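Local coordinates for protein Cyp101j2 (Sphingobium yanoikuyae, PDB 5KYO) that is a haem-dependent cytochrome P450 monooxygenase that probably hydroxylates 1,8-cineole, at residues 382-385 and 386-390; 248-251 and 252-255; 219-222 and 223-226. All blocks are in the same frame, centred on the assembly; numbering follows the deposited sequence. Where two conformers were deposited one is given.

Interaction 1: residues 382-385 and 386-390; sequences AHLA and RMEMK. With HEM (protoporphyrin IX containing Fe), chain G.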
ATOM      1  N   ALA A 382      -1.270   4.159   8.495  1.00 22.38           N
ATOM      2  CA  ALA A 382       0.176   4.132   8.675  1.00 17.12           C
ATOM      3  C   ALA A 382       0.549   3.688  10.099  1.00 22.24           C
ATOM      4  O   ALA A 382       1.552   3.007  10.288  1.00 19.70           O
ATOM      5  CB  ALA A 382       0.774   5.495   8.353  1.00 20.82           C
ATOM      6  N   HIS A 383      -0.267   4.068  11.081  0.50 16.20           N
ATOM      7  CA  HIS A 383      -0.066   3.655  12.469  0.50 16.88           C
ATOM      8  C   HIS A 383      -0.199   2.140  12.623  0.50 16.42           C
ATOM      9  O   HIS A 383       0.604   1.489  13.302  0.50 16.51           O
ATOM     10  CB  HIS A 383      -1.076   4.337  13.400  0.50 19.67           C
ATOM     11  CG  HIS A 383      -0.879   5.815  13.544  0.50 19.93           C
ATOM     12  ND1 HIS A 383      -1.906   6.720  13.358  0.50 28.22           N
ATOM     13  CD2 HIS A 383       0.204   6.541  13.891  0.50 16.28           C
ATOM     14  CE1 HIS A 383      -1.451   7.942  13.562  0.50 24.32           C
ATOM     15  NE2 HIS A 383      -0.175   7.863  13.889  0.50 22.38           N
ATOM     16  N   LEU A 384      -1.230   1.593  11.996  1.00 18.15           N
ATOM     17  CA  LEU A 384      -1.481   0.166  12.016  1.00 17.97           C
ATOM     18  C   LEU A 384      -0.373  -0.579  11.319  1.00 20.91           C
ATOM     19  O   LEU A 384       0.011  -1.656  11.764  1.00 19.80           O
ATOM     20  CB  LEU A 384      -2.799  -0.181  11.338  1.00 18.10           C
ATOM     21  CG  LEU A 384      -3.098  -1.680  11.321  1.00 17.25           C
ATOM     22  CD1 LEU A 384      -3.226  -2.230  12.760  1.00 14.73           C
ATOM     23  CD2 LEU A 384      -4.340  -1.959  10.508  1.00 21.70           C
ATOM     24  N   ALA A 385       0.112  -0.006  10.213  1.00 22.25           N
ATOM     25  CA  ALA A 385       1.187  -0.602   9.421  1.00 14.32           C
ATOM     26  C   ALA A 385       2.463  -0.740  10.238  1.00 15.02           C
ATOM     27  O   ALA A 385       3.060  -1.813  10.284  1.00 15.37           O
ATOM     28  CB  ALA A 385       1.441   0.230   8.152  1.00 14.35           C
ATOM     29  N   ARG A 386       2.879   0.343  10.887  1.00 14.79           N
ATOM     30  CA  ARG A 386       4.020   0.302  11.816  1.00 18.64           C
ATOM     31  C   ARG A 386       3.837  -0.612  13.060  1.00 19.93           C
ATOM     32  O   ARG A 386       4.807  -1.251  13.502  1.00 15.08           O
ATOM     33  CB  ARG A 386       4.336   1.725  12.285  1.00 19.61           C
ATOM     34  CG  ARG A 386       4.720   2.663  11.150  1.00 29.94           C
ATOM     35  CD  ARG A 386       5.080   4.045  11.658  1.00 36.68           C
ATOM     36  NE  ARG A 386       5.043   5.000  10.565  1.00 35.73           N
ATOM     37  CZ  ARG A 386       4.107   5.925  10.426  1.00 28.63           C
ATOM     38  NH1 ARG A 386       3.141   6.036  11.330  1.00 32.56           N
ATOM     39  NH2 ARG A 386       4.141   6.745   9.387  1.00 26.66           N
ATOM     40  N   MET A 387       2.629  -0.655  13.639  1.00 16.92           N
ATOM     41  CA  MET A 387       2.368  -1.566  14.768  1.00 16.75           C
ATOM     42  C   MET A 387       2.521  -3.022  14.342  1.00 17.67           C
ATOM     43  O   MET A 387       3.155  -3.807  15.053  1.00 17.28           O
ATOM     44  CB  MET A 387       0.977  -1.365  15.392  1.00 15.27           C
ATOM     45  CG  MET A 387       0.526  -2.553  16.293  1.00 15.94           C
ATOM     46  SD  MET A 387      -1.260  -2.489  16.676  1.00 32.30           S
ATOM     47  CE  MET A 387      -1.302  -0.956  17.603  1.00 18.35           C
ATOM     48  N   GLU A 388       1.950  -3.370  13.186  1.00 19.80           N
ATOM     49  CA  GLU A 388       2.075  -4.714  12.618  1.00 17.03           C
ATOM     50  C   GLU A 388       3.542  -5.105  12.373  1.00 16.37           C
ATOM     51  O   GLU A 388       3.960  -6.175  12.764  1.00 14.14           O
ATOM     52  CB  GLU A 388       1.317  -4.829  11.294  1.00 22.24           C
ATOM     53  CG  GLU A 388      -0.193  -4.813  11.400  1.00 28.11           C
ATOM     54  CD  GLU A 388      -0.827  -4.585  10.042  1.00 35.47           C
ATOM     55  OE1 GLU A 388      -0.072  -4.283   9.096  1.00 38.13           O
ATOM     56  OE2 GLU A 388      -2.059  -4.711   9.910  1.00 37.57           O
ATOM     57  N   MET A 389       4.300  -4.221  11.732  1.00 16.16           N
ATOM     58  CA  MET A 389       5.711  -4.479  11.439  0.50 14.19           C
ATOM     59  C   MET A 389       6.512  -4.761  12.704  1.00 16.39           C
ATOM     60  O   MET A 389       7.300  -5.696  12.747  1.00 15.98           O
ATOM     61  CB  MET A 389       6.323  -3.291  10.695  0.50 17.02           C
ATOM     62  CG  MET A 389       7.767  -3.510  10.276  0.50 24.78           C
ATOM     63  SD  MET A 389       7.963  -4.966   9.237  0.50 40.04           S
ATOM     64  CE  MET A 389       6.790  -4.611   7.928  0.50 14.18           C
ATOM     65  N   LYS A 390       6.289  -3.942  13.728  1.00 18.07           N
ATOM     66  CA  LYS A 390       6.989  -4.080  14.993  1.00 18.43           C
ATOM     67  C   LYS A 390       6.732  -5.427  15.654  1.00 18.89           C
ATOM     68  O   LYS A 390       7.666  -6.114  16.099  1.00 14.16           O
ATOM     69  CB  LYS A 390       6.587  -2.955  15.949  1.00 26.21           C
ATOM     70  CG  LYS A 390       7.451  -2.892  17.199  1.00 27.19           C
ATOM     71  CD  LYS A 390       6.928  -1.837  18.160  1.00 35.77           C
ATOM     72  CE  LYS A 390       5.544  -2.198  18.680  1.00 41.19           C
ATOM     73  NZ  LYS A 390       5.089  -1.232  19.713  1.00 46.46           N
TER
HETATM   74  CHA HEM G 501      -4.009   5.551   1.516  1.00 24.55           C
HETATM   75  CHB HEM G 501       0.202   3.136   1.378  1.00 17.08           C
HETATM   76  CHC HEM G 501      -1.356   0.289   5.033  1.00 14.36           C
HETATM   77  CHD HEM G 501      -5.806   2.074   4.477  1.00 16.53           C
HETATM   78  C1A HEM G 501      -2.717   5.218   1.186  1.00 14.57           C
HETATM   79  C2A HEM G 501      -1.839   5.917   0.256  1.00 18.79           C
HETATM   80  C3A HEM G 501      -0.676   5.228   0.212  1.00 14.57           C
HETATM   81  C4A HEM G 501      -0.771   4.092   1.115  1.00 16.25           C
HETATM   82  CMA HEM G 501       0.568   5.608  -0.630  1.00 14.59           C
HETATM   83  CAA HEM G 501      -2.139   7.211  -0.553  1.00 22.38           C
HETATM   84  CBA HEM G 501      -2.945   6.934  -1.820  1.00 19.66           C
HETATM   85  CGA HEM G 501      -3.113   8.204  -2.622  1.00 19.03           C
HETATM   86  O1A HEM G 501      -2.086   8.790  -3.067  1.00 19.37           O
HETATM   87  O2A HEM G 501      -4.275   8.638  -2.836  1.00 21.14           O
HETATM   88  C1B HEM G 501       0.160   2.190   2.396  1.00 15.14           C
HETATM   89  C2B HEM G 501       1.266   1.346   2.839  1.00 14.40           C
HETATM   90  C3B HEM G 501       0.824   0.558   3.841  1.00 14.37           C
HETATM   91  C4B HEM G 501      -0.564   0.878   4.066  1.00 16.28           C
HETATM   92  CMB HEM G 501       2.703   1.350   2.255  1.00 15.40           C
HETATM   93  CAB HEM G 501       1.566  -0.521   4.684  1.00 25.45           C
HETATM   94  CBB HEM G 501       2.873  -0.797   4.637  1.00 29.98           C
HETATM   95  C1C HEM G 501      -2.689   0.550   5.224  1.00 14.37           C
HETATM   96  C2C HEM G 501      -3.528  -0.023   6.259  1.00 20.79           C
HETATM   97  C3C HEM G 501      -4.766   0.466   6.092  1.00 18.90           C
HETATM   98  C4C HEM G 501      -4.734   1.376   4.963  1.00 16.15           C
HETATM   99  CMC HEM G 501      -3.010  -1.033   7.304  1.00 20.05           C
HETATM  100  CAC HEM G 501      -6.058   0.216   6.888  1.00 17.02           C
HETATM  101  CBC HEM G 501      -6.143  -0.452   8.040  1.00 20.62           C
HETATM  102  C1D HEM G 501      -5.756   3.142   3.611  1.00 22.33           C
HETATM  103  C2D HEM G 501      -6.903   3.910   3.152  1.00 14.52           C
HETATM  104  C3D HEM G 501      -6.322   4.982   2.260  1.00 16.37           C
HETATM  105  C4D HEM G 501      -4.899   4.774   2.230  1.00 22.20           C
HETATM  106  CMD HEM G 501      -8.419   3.779   3.462  1.00 14.52           C
HETATM  107  CAD HEM G 501      -7.132   6.063   1.511  1.00 14.61           C
HETATM  108  CBD HEM G 501      -6.990   7.427   2.190  1.00 22.91           C
HETATM  109  CGD HEM G 501      -7.806   8.440   1.408  1.00 19.75           C
HETATM  110  O1D HEM G 501      -8.604   9.202   2.010  1.00 19.40           O
HETATM  111  O2D HEM G 501      -7.660   8.460   0.159  1.00 19.57           O
HETATM  112  NA  HEM G 501      -2.025   4.117   1.689  1.00 14.52           N
HETATM  113  NB  HEM G 501      -0.933   1.863   3.173  1.00 17.70           N
HETATM  114  NC  HEM G 501      -3.449   1.405   4.461  1.00 17.95           N
HETATM  115  ND  HEM G 501      -4.611   3.676   3.037  1.00 15.09           N
HETATM  116 FE   HEM G 501      -2.705   2.887   3.201  1.00 15.85          FE
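R386 leans back toward A382, one helical turn earlier, and its guanidinium packs on that residue without a hydrogen bond to it. Its CG is anti to the carbonyl carbon (chi1 -61°), which sets the direction, and the chain then runs extended to NE; the carbonyl oxygen A382 O lies over one face of the guanidinium, 3.6 Å from R386 NH1. A382 CB touches R386 NH2 at 3.7 Å. The H383 ring, for which a second conformer exists, so that this approach is doubtful, brings CD2 to the guanidinium edge, with the two planes 72° apart. The backbone bond from R386 N to A382 O, 3.0 Å, is one of four such i to i+4 bonds running from 382-385 to 386-389.

On another side the helix meets the haem. L384 CG is anti to the backbone N (chi1 179°), an orientation that carries L384 CD2 to the vinyl carbon HEM CBC at 3.4 Å, while A385 CB rests against the other vinyl group, 3.6 Å from HEM CAB. Both contacts are apolar. One turn on, the extended E388 side chain crosses L384, and E388 OE2 is 3.5 Å from L384 CG.

This is the start of the P450 L helix, 382-399, which packs with E388 on V275 of helix 273-288, with L384 and E388 against helix 181-188, and with R386 on F311 of helix 303-313.

Interaction 2: residues 248-251 and 252-255; sequences GEVG and GRPL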
ATOM      1  N   GLY A 248     -20.517   8.801  14.521  1.00 41.96           N
ATOM      2  CA  GLY A 248     -19.826   9.988  14.064  1.00 41.30           C
ATOM      3  C   GLY A 248     -20.685  10.806  13.117  1.00 42.81           C
ATOM      4  O   GLY A 248     -21.802  10.418  12.775  1.00 40.69           O
ATOM      5  N   GLU A 249     -20.163  11.954  12.703  1.00 46.07           N
ATOM      6  CA  GLU A 249     -20.792  12.771  11.668  1.00 43.18           C
ATOM      7  C   GLU A 249     -19.712  13.216  10.694  1.00 40.64           C
ATOM      8  O   GLU A 249     -18.524  13.102  10.997  1.00 33.40           O
ATOM      9  CB  GLU A 249     -21.506  13.981  12.275  1.00 47.92           C
ATOM     10  CG  GLU A 249     -22.601  13.622  13.263  1.00 48.17           C
ATOM     11  CD  GLU A 249     -23.587  14.752  13.476  0.50 46.14           C
ATOM     12  OE1 GLU A 249     -23.143  15.905  13.665  0.50 43.34           O
ATOM     13  OE2 GLU A 249     -24.806  14.486  13.449  0.50 44.46           O
ATOM     14  N   VAL A 250     -20.113  13.705   9.524  1.00 31.92           N
ATOM     15  CA  VAL A 250     -19.151  14.320   8.618  1.00 41.09           C
ATOM     16  C   VAL A 250     -19.575  15.738   8.230  1.00 43.57           C
ATOM     17  O   VAL A 250     -18.831  16.696   8.453  1.00 43.74           O
ATOM     18  CB  VAL A 250     -18.929  13.461   7.352  1.00 45.07           C
ATOM     19  CG1 VAL A 250     -17.944  12.338   7.641  1.00 39.23           C
ATOM     20  CG2 VAL A 250     -20.253  12.900   6.826  1.00 42.92           C
ATOM     21  N   GLY A 251     -20.776  15.880   7.682  1.00 50.24           N
ATOM     22  CA  GLY A 251     -21.294  17.196   7.361  1.00 49.22           C
ATOM     23  C   GLY A 251     -22.181  17.695   8.483  1.00 48.51           C
ATOM     24  O   GLY A 251     -22.986  18.605   8.298  1.00 52.54           O
ATOM     25  N   GLY A 252     -22.028  17.104   9.663  1.00 50.51           N
ATOM     26  CA  GLY A 252     -22.942  17.367  10.759  1.00 50.62           C
ATOM     27  C   GLY A 252     -24.149  16.463  10.629  1.00 46.94           C
ATOM     28  O   GLY A 252     -25.130  16.594  11.364  1.00 47.54           O
ATOM     29  N   ARG A 253     -24.064  15.551   9.664  1.00 35.68           N
ATOM     30  CA  ARG A 253     -25.072  14.525   9.432  1.00 26.16           C
ATOM     31  C   ARG A 253     -24.439  13.155   9.610  1.00 30.99           C
ATOM     32  O   ARG A 253     -23.236  12.976   9.339  1.00 33.08           O
ATOM     33  CB  ARG A 253     -25.662  14.637   8.025  1.00 31.15           C
ATOM     34  CG  ARG A 253     -24.595  14.612   6.922  1.00 35.94           C
ATOM     35  CD  ARG A 253     -25.111  14.000   5.617  1.00 43.27           C
ATOM     36  NE  ARG A 253     -24.064  13.897   4.594  1.00 45.41           N
ATOM     37  CZ  ARG A 253     -23.325  12.810   4.377  1.00 42.12           C
ATOM     38  NH1 ARG A 253     -23.510  11.715   5.111  1.00 35.17           N
ATOM     39  NH2 ARG A 253     -22.401  12.813   3.422  1.00 36.77           N
ATOM     40  N   PRO A 254     -25.233  12.178  10.055  1.00 25.40           N
ATOM     41  CA  PRO A 254     -24.728  10.804  10.148  1.00 19.51           C
ATOM     42  C   PRO A 254     -24.210  10.246   8.813  1.00 23.88           C
ATOM     43  O   PRO A 254     -24.567  10.734   7.741  1.00 25.51           O
ATOM     44  CB  PRO A 254     -25.957  10.020  10.617  1.00 28.24           C
ATOM     45  CG  PRO A 254     -26.745  11.005  11.387  1.00 32.38           C
ATOM     46  CD  PRO A 254     -26.553  12.326  10.691  1.00 30.32           C
ATOM     47  N   LEU A 255     -23.374   9.221   8.877  1.00 22.77           N
ATOM     48  CA  LEU A 255     -23.024   8.488   7.663  1.00 21.62           C
ATOM     49  C   LEU A 255     -24.214   7.661   7.204  1.00 18.44           C
ATOM     50  O   LEU A 255     -24.963   7.136   8.023  1.00 17.35           O
ATOM     51  CB  LEU A 255     -21.822   7.556   7.891  1.00 19.23           C
ATOM     52  CG  LEU A 255     -20.402   8.091   8.035  1.00 27.72           C
ATOM     53  CD1 LEU A 255     -19.433   6.931   8.248  1.00 24.52           C
ATOM     54  CD2 LEU A 255     -20.012   8.873   6.814  1.00 20.12           C
TER
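R253 O is gripped by two donors of unequal strength from the facing arm of the loop. V250 N gives a hydrogen bond of 3.2 Å to R253 O, with an angle of 158° at the hydrogen, and E249 CA adds a CA-H...O contact to the same R253 O at 3.4 Å.

V250 and R253 thereby bracket G251 and G252, a tight reversal in the loop between helices 241-246 and 257-270, the stretch that leads from the P450 H helix into the I-helix. G252 has a positive phi of 85°, and a CB there would strike the carbonyl oxygen of G251, so the turn rests on the absence of a side chain. G251 N is buried by the contact and has no partner in the model. The carboxylate of E249 comes close to G252 O, but both sides are acceptors and no bond follows.

R253 CG sits between its backbone N and carbonyl carbon (chi1 55°), and the chain then extends to NE, placing the guanidinium beside V250. V250 CG2 lies over one face, 3.9 Å from R253 NH1, offset toward the rim. R253 NH1 bonds P254 O at 3.0 Å, nearly within the guanidinium plane, while R253 NH2 forms a salt bridge with E259; the two bonds hold the flat group in its orientation. V250 CG2 also meets L255 CD2 at 4.0 Å, their side chains crossing at about a right angle, and both residues press on F133 of helix 131-140.

Interaction 3: residues 219-222 and 223-226; sequences TKQF and REYL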
ATOM      1  N   THR A 219     -18.876  -6.291  -5.226  1.00 37.09           N
ATOM      2  CA  THR A 219     -19.234  -5.145  -4.411  1.00 29.93           C
ATOM      3  C   THR A 219     -20.596  -5.351  -3.780  1.00 26.63           C
ATOM      4  O   THR A 219     -20.792  -5.040  -2.605  1.00 22.35           O
ATOM      5  CB  THR A 219     -19.224  -3.869  -5.233  1.00 29.20           C
ATOM      6  OG1 THR A 219     -17.931  -3.724  -5.839  1.00 25.48           O
ATOM      7  CG2 THR A 219     -19.503  -2.670  -4.339  1.00 29.56           C
ATOM      8  N   LYS A 220     -21.525  -5.903  -4.560  1.00 25.72           N
ATOM      9  CA  LYS A 220     -22.854  -6.232  -4.040  1.00 26.99           C
ATOM     10  C   LYS A 220     -22.748  -7.271  -2.923  1.00 19.89           C
ATOM     11  O   LYS A 220     -23.462  -7.188  -1.916  1.00 16.44           O
ATOM     12  CB  LYS A 220     -23.771  -6.751  -5.151  1.00 26.27           C
ATOM     13  CG  LYS A 220     -25.178  -7.127  -4.651  1.00 32.74           C
ATOM     14  CD  LYS A 220     -26.020  -7.750  -5.751  1.00 40.39           C
ATOM     15  CE  LYS A 220     -26.274  -9.237  -5.507  1.00 44.26           C
ATOM     16  NZ  LYS A 220     -25.008 -10.036  -5.427  1.00 50.92           N
ATOM     17  N   GLN A 221     -21.857  -8.247  -3.095  1.00 21.93           N
ATOM     18  CA  GLN A 221     -21.650  -9.271  -2.064  1.00 25.78           C
ATOM     19  C   GLN A 221     -21.048  -8.666  -0.786  1.00 22.96           C
ATOM     20  O   GLN A 221     -21.415  -9.068   0.334  1.00 22.01           O
ATOM     21  CB  GLN A 221     -20.753 -10.407  -2.589  1.00 23.73           C
ATOM     22  CG  GLN A 221     -21.445 -11.370  -3.558  1.00 33.29           C
ATOM     23  CD  GLN A 221     -20.597 -12.598  -3.878  1.00 39.24           C
ATOM     24  OE1 GLN A 221     -19.864 -13.101  -3.031  1.00 43.96           O
ATOM     25  NE2 GLN A 221     -20.697 -13.080  -5.108  1.00 43.27           N
ATOM     26  N   PHE A 222     -20.124  -7.715  -0.956  1.00 16.16           N
ATOM     27  CA  PHE A 222     -19.601  -6.937   0.166  1.00 16.68           C
ATOM     28  C   PHE A 222     -20.728  -6.238   0.936  1.00 21.72           C
ATOM     29  O   PHE A 222     -20.788  -6.303   2.165  1.00 16.65           O
ATOM     30  CB  PHE A 222     -18.590  -5.890  -0.312  1.00 23.83           C
ATOM     31  CG  PHE A 222     -17.146  -6.328  -0.209  1.00 14.24           C
ATOM     32  CD1 PHE A 222     -16.680  -6.982   0.918  1.00 14.21           C
ATOM     33  CD2 PHE A 222     -16.262  -6.065  -1.238  1.00 14.24           C
ATOM     34  CE1 PHE A 222     -15.359  -7.377   1.030  1.00 23.24           C
ATOM     35  CE2 PHE A 222     -14.932  -6.472  -1.134  1.00 19.57           C
ATOM     36  CZ  PHE A 222     -14.489  -7.129  -0.007  1.00 19.31           C
ATOM     37  N   ARG A 223     -21.610  -5.558   0.214  1.00 21.95           N
ATOM     38  CA  ARG A 223     -22.686  -4.825   0.870  1.00 23.61           C
ATOM     39  C   ARG A 223     -23.705  -5.751   1.518  1.00 21.21           C
ATOM     40  O   ARG A 223     -24.203  -5.445   2.595  1.00 16.27           O
ATOM     41  CB  ARG A 223     -23.380  -3.899  -0.117  1.00 21.05           C
ATOM     42  CG  ARG A 223     -22.491  -2.815  -0.630  1.00 17.55           C
ATOM     43  CD  ARG A 223     -23.279  -1.877  -1.495  1.00 17.34           C
ATOM     44  NE  ARG A 223     -22.440  -1.002  -2.291  1.00 20.93           N
ATOM     45  CZ  ARG A 223     -21.789   0.060  -1.828  0.50 16.78           C
ATOM     46  NH1 ARG A 223     -21.868   0.385  -0.541  0.50 14.52           N
ATOM     47  NH2 ARG A 223     -21.048   0.790  -2.663  0.50 14.54           N
ATOM     48  N   GLU A 224     -24.008  -6.875   0.872  1.00 18.67           N
ATOM     49  CA  GLU A 224     -24.953  -7.843   1.423  1.00 23.89           C
ATOM     50  C   GLU A 224     -24.429  -8.442   2.727  1.00 15.24           C
ATOM     51  O   GLU A 224     -25.202  -8.817   3.628  1.00 17.35           O
ATOM     52  CB  GLU A 224     -25.233  -8.940   0.395  1.00 24.38           C
ATOM     53  CG  GLU A 224     -26.140  -8.466  -0.730  1.00 29.01           C
ATOM     54  CD  GLU A 224     -26.302  -9.500  -1.825  1.00 34.37           C
ATOM     55  OE1 GLU A 224     -25.492 -10.448  -1.886  1.00 33.20           O
ATOM     56  OE2 GLU A 224     -27.244  -9.365  -2.624  1.00 30.40           O
ATOM     57  N   TYR A 225     -23.112  -8.511   2.837  1.00 18.77           N
ATOM     58  CA  TYR A 225     -22.476  -8.993   4.058  1.00 22.92           C
ATOM     59  C   TYR A 225     -22.421  -7.915   5.152  1.00 14.24           C
ATOM     60  O   TYR A 225     -22.708  -8.187   6.317  1.00 22.79           O
ATOM     61  CB  TYR A 225     -21.057  -9.510   3.751  1.00 15.26           C
ATOM     62  CG  TYR A 225     -20.329  -9.914   5.012  1.00 14.71           C
ATOM     63  CD1 TYR A 225     -20.507 -11.169   5.567  1.00 14.12           C
ATOM     64  CD2 TYR A 225     -19.477  -9.023   5.660  1.00 24.43           C
ATOM     65  CE1 TYR A 225     -19.863 -11.527   6.748  1.00 18.12           C
ATOM     66  CE2 TYR A 225     -18.834  -9.370   6.821  1.00 21.39           C
ATOM     67  CZ  TYR A 225     -19.032 -10.620   7.368  1.00 21.91           C
ATOM     68  OH  TYR A 225     -18.368 -10.967   8.528  1.00 22.54           O
ATOM     69  N   LEU A 226     -22.085  -6.686   4.759  1.00 18.28           N
ATOM     70  CA  LEU A 226     -21.806  -5.605   5.706  1.00 14.30           C
ATOM     71  C   LEU A 226     -23.031  -4.853   6.198  1.00 14.38           C
ATOM     72  O   LEU A 226     -23.042  -4.362   7.332  1.00 14.36           O
ATOM     73  CB  LEU A 226     -20.851  -4.588   5.084  1.00 20.41           C
ATOM     74  CG  LEU A 226     -19.395  -5.004   4.818  1.00 14.29           C
ATOM     75  CD1 LEU A 226     -18.704  -3.893   4.056  1.00 21.79           C
ATOM     76  CD2 LEU A 226     -18.647  -5.334   6.122  1.00 20.04           C
TER
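R223 runs beside T219, its side chain pointing the same way: R223 NE lies 3.9 Å from T219 CG2, and R223 N bonds T219 O at 3.0 Å. Extended from CG to NE, its chain carries the guanidinium to helix 257-270, where NH1 forms a salt bridge with E261 and NH2 a hydrogen bond with N262. With an alanine here, E261 would probably be left without its charged mate, N262 without the donor from this side chain, and T219 CG2 without the arm alongside it.

E224 N bonds K220 O at 2.9 Å, and the side chains of the same i, i+4 pair also meet. K220 bends at chi3 (111°, off a staggered value) and chi4, which leaves K220 NZ 3.6 Å from both E224 OE1 and E224 OE2, a loose salt bridge. The methylene K220 CE lies closer, 3.0 Å from E224 OE2.

Y225 N has two acceptors, Q221 O at 3.1 Å and, weakly, F222 O at 3.3 Å; its ring heads away and its OH bonds D195. L226 N donates to F222 O at 2.9 Å. F222 and L226 meet helix 257-270 on I265, L268 and C264, the way helix 215-235, the G helix by P450 convention, packs across the I-helix.

In the fold
Along the chain, interaction 3 comes first, then interaction 2, then interaction 1. Interactions 2 and 3 are neighbours, with centres 22 Å apart and nearest atoms about 11 Å apart; each lies 28 Å, centre to centre, from interaction 1, and none touches another. Interactions 3 and 2 both place an arginine on helix 257-270, and L255 O of interaction 2 is bonded directly to R234 of helix 215-235, which carries interaction 3. Helix 273-288, which together with 257-270 corresponds to the P450 I-helix, packs against interaction 1, the only one of the three that touches the haem. The I-helix region thus links helix 215-235 and the loop between helices 241-246 and 257-270 to the haem-binding core.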